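Local coordinates for protein alpha-fucosidase (Bifidobacterium bifidum, PDB 2EAB) that probably hydrolyses alpha-1,2-linked L-fucose from glycans, this chain being the catalytic part of a longer, calcium-binding, membrane-attached protein, at residues R530-L535 with E592-K597. Numbering follows the deposited sequence.
Sequences RVYALL and EAAKAK
The ring of Y532 fills the hollow that A593, A594 and K597 form at the C-terminal end of helix 577-596. This is helix-to-helix packing in the family 95 catalytic domain, whose (alpha/alpha)6 barrel is built from such helices. Helix 525-546 supplies the bump, and the two axes pass 9.4 Å apart, with 131° between their N-to-C directions, about midway between perpendicular and antiparallel. The small side chains let the backbones come near: the CA atoms of Y532 and A593 are 5.5 Å apart. CG of Y532 stands anti to the backbone N (chi1 174°), beside the carbonyl carbon, and the ring that follows lies against the last turn of the partner helix. A593 presents its methyl at the ring edge, near the ring plane, with CB 4.0 Å from Y532 CD1. One step further along, A594 meets the next ring atom, its CB 3.8 Å from Y532 CE1, while its CA is equally close to that carbon. K597 completes the hollow with its aliphatic chain, which passes the ring obliquely; CE of K597 is 3.7 Å from Y532 CD2. Bends at chi3 and chi4 fold the chain, and its ammonium forms a salt bridge with D529, just before the segment 530-535. No hydrogen bond joins the two segments, yet the buried ring is held at its far end, where Y532 OH bonds to D601, and L603 adds to its surroundings. An alanine in place of Y532 would probably open a gap beside A594 and K597 and leave D601 without its hydroxyl partner. A smaller bump lies one helical turn on from the ring, where CD1 of L535 approaches the methyl of A593 at 4.2 Å. The closest approach between the two segments lies at the root of the ring, where K597 CD is 3.6 Å from Y532 CG.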
loop_
_atom_site.group_PDB
_atom_site.type_symbol
_atom_site.label_atom_id
_atom_site.label_comp_id
_atom_site.label_asym_id
_atom_site.label_seq_id
_atom_site.Cartn_x
_atom_site.Cartn_y
_atom_site.Cartn_z
ATOM N N ARG A 530 -15.601 10.583 -9.126
ATOM C CA ARG A 530 -15.460 9.167 -8.775
ATOM C C ARG A 530 -15.455 8.947 -7.270
ATOM O O ARG A 530 -16.110 8.026 -6.772
ATOM C CB ARG A 530 -14.193 8.582 -9.394
ATOM C CG ARG A 530 -14.261 8.490 -10.900
ATOM C CD ARG A 530 -12.918 8.168 -11.480
ATOM N NE ARG A 530 -12.542 6.773 -11.260
ATOM C CZ ARG A 530 -11.318 6.293 -11.460
ATOM N NH1 ARG A 530 -10.343 7.098 -11.863
ATOM N NH2 ARG A 530 -11.059 5.009 -11.254
ATOM N N VAL A 531 -14.727 9.784 -6.538
ATOM C CA VAL A 531 -14.639 9.603 -5.089
ATOM C C VAL A 531 -15.955 9.997 -4.428
ATOM O O VAL A 531 -16.383 9.370 -3.459
ATOM C CB VAL A 531 -13.411 10.315 -4.446
ATOM C CG1 VAL A 531 -12.127 9.919 -5.156
ATOM C CG2 VAL A 531 -13.559 11.831 -4.448
ATOM N N TYR A 532 -16.609 11.028 -4.958
ATOM C CA TYR A 532 -17.917 11.410 -4.448
ATOM C C TYR A 532 -18.931 10.278 -4.605
ATOM O O TYR A 532 -19.674 9.982 -3.674
ATOM C CB TYR A 532 -18.446 12.692 -5.103
ATOM C CG TYR A 532 -19.863 12.995 -4.676
ATOM C CD1 TYR A 532 -20.138 13.430 -3.382
ATOM C CD2 TYR A 532 -20.935 12.812 -5.550
ATOM C CE1 TYR A 532 -21.436 13.683 -2.966
ATOM C CE2 TYR A 532 -22.248 13.074 -5.143
ATOM C CZ TYR A 532 -22.484 13.510 -3.850
ATOM O OH TYR A 532 -23.763 13.770 -3.419
ATOM N N ALA A 533 -18.975 9.666 -5.786
ATOM C CA ALA A 533 -19.904 8.565 -6.020
ATOM C C ALA A 533 -19.696 7.441 -4.996
ATOM O O ALA A 533 -20.655 6.955 -4.400
ATOM C CB ALA A 533 -19.786 8.044 -7.452
ATOM N N LEU A 534 -18.444 7.054 -4.774
ATOM C CA LEU A 534 -18.133 6.007 -3.795
ATOM C C LEU A 534 -18.538 6.393 -2.381
ATOM O O LEU A 534 -19.136 5.593 -1.654
ATOM C CB LEU A 534 -16.646 5.665 -3.827
ATOM C CG LEU A 534 -16.166 4.855 -5.034
ATOM C CD1 LEU A 534 -14.655 4.938 -5.178
ATOM C CD2 LEU A 534 -16.618 3.402 -4.933
ATOM N N LEU A 535 -18.204 7.624 -2.001
ATOM C CA LEU A 535 -18.488 8.110 -0.653
ATOM C C LEU A 535 -19.974 8.281 -0.405
ATOM O O LEU A 535 -20.445 8.018 0.696
ATOM C CB LEU A 535 -17.753 9.421 -0.383
ATOM C CG LEU A 535 -16.257 9.273 -0.105
ATOM C CD1 LEU A 535 -15.549 10.597 -0.279
ATOM C CD2 LEU A 535 -16.017 8.714 1.294
ATOM N N GLU A 592 -16.983 16.916 2.487
ATOM C CA GLU A 592 -16.057 17.730 1.705
ATOM C C GLU A 592 -16.185 17.491 0.206
ATOM O O GLU A 592 -16.160 18.446 -0.585
ATOM C CB GLU A 592 -14.618 17.544 2.183
ATOM C CG GLU A 592 -14.385 18.100 3.575
ATOM C CD GLU A 592 -14.829 19.550 3.682
ATOM O OE1 GLU A 592 -14.306 20.391 2.912
ATOM O OE2 GLU A 592 -15.713 19.851 4.508
ATOM N N ALA A 593 -16.360 16.230 -0.182
ATOM C CA ALA A 593 -16.568 15.896 -1.592
ATOM C C ALA A 593 -17.854 16.535 -2.117
ATOM O O ALA A 593 -17.878 17.123 -3.210
ATOM C CB ALA A 593 -16.596 14.386 -1.785
ATOM N N ALA A 594 -18.917 16.432 -1.325
ATOM C CA ALA A 594 -20.199 17.044 -1.665
ATOM C C ALA A 594 -20.063 18.554 -1.820
ATOM O O ALA A 594 -20.510 19.119 -2.821
ATOM C CB ALA A 594 -21.244 16.711 -0.615
ATOM N N LYS A 595 -19.422 19.198 -0.848
ATOM C CA LYS A 595 -19.226 20.649 -0.885
ATOM C C LYS A 595 -18.461 21.096 -2.128
ATOM O O LYS A 595 -18.794 22.120 -2.736
ATOM C CB LYS A 595 -18.525 21.129 0.382
ATOM C CG LYS A 595 -19.436 21.172 1.593
ATOM C CD LYS A 595 -18.711 21.653 2.836
ATOM C CE LYS A 595 -19.681 21.831 3.999
ATOM N NZ LYS A 595 -20.736 22.858 3.733
ATOM N N ALA A 596 -17.458 20.313 -2.518
ATOM C CA ALA A 596 -16.642 20.624 -3.690
ATOM C C ALA A 596 -17.456 20.588 -4.982
ATOM O O ALA A 596 -17.072 21.192 -5.988
ATOM C CB ALA A 596 -15.461 19.677 -3.776
ATOM N N LYS A 597 -18.578 19.872 -4.943
ATOM C CA LYS A 597 -19.492 19.771 -6.079
ATOM C C LYS A 597 -20.707 20.694 -5.951
ATOM O O LYS A 597 -21.566 20.718 -6.834
ATOM C CB LYS A 597 -19.954 18.322 -6.248
ATOM C CG LYS A 597 -18.856 17.382 -6.709
ATOM C CD LYS A 597 -19.309 15.933 -6.744
ATOM C CE LYS A 597 -20.420 15.683 -7.763
ATOM N NZ LYS A 597 -20.052 16.057 -9.159
#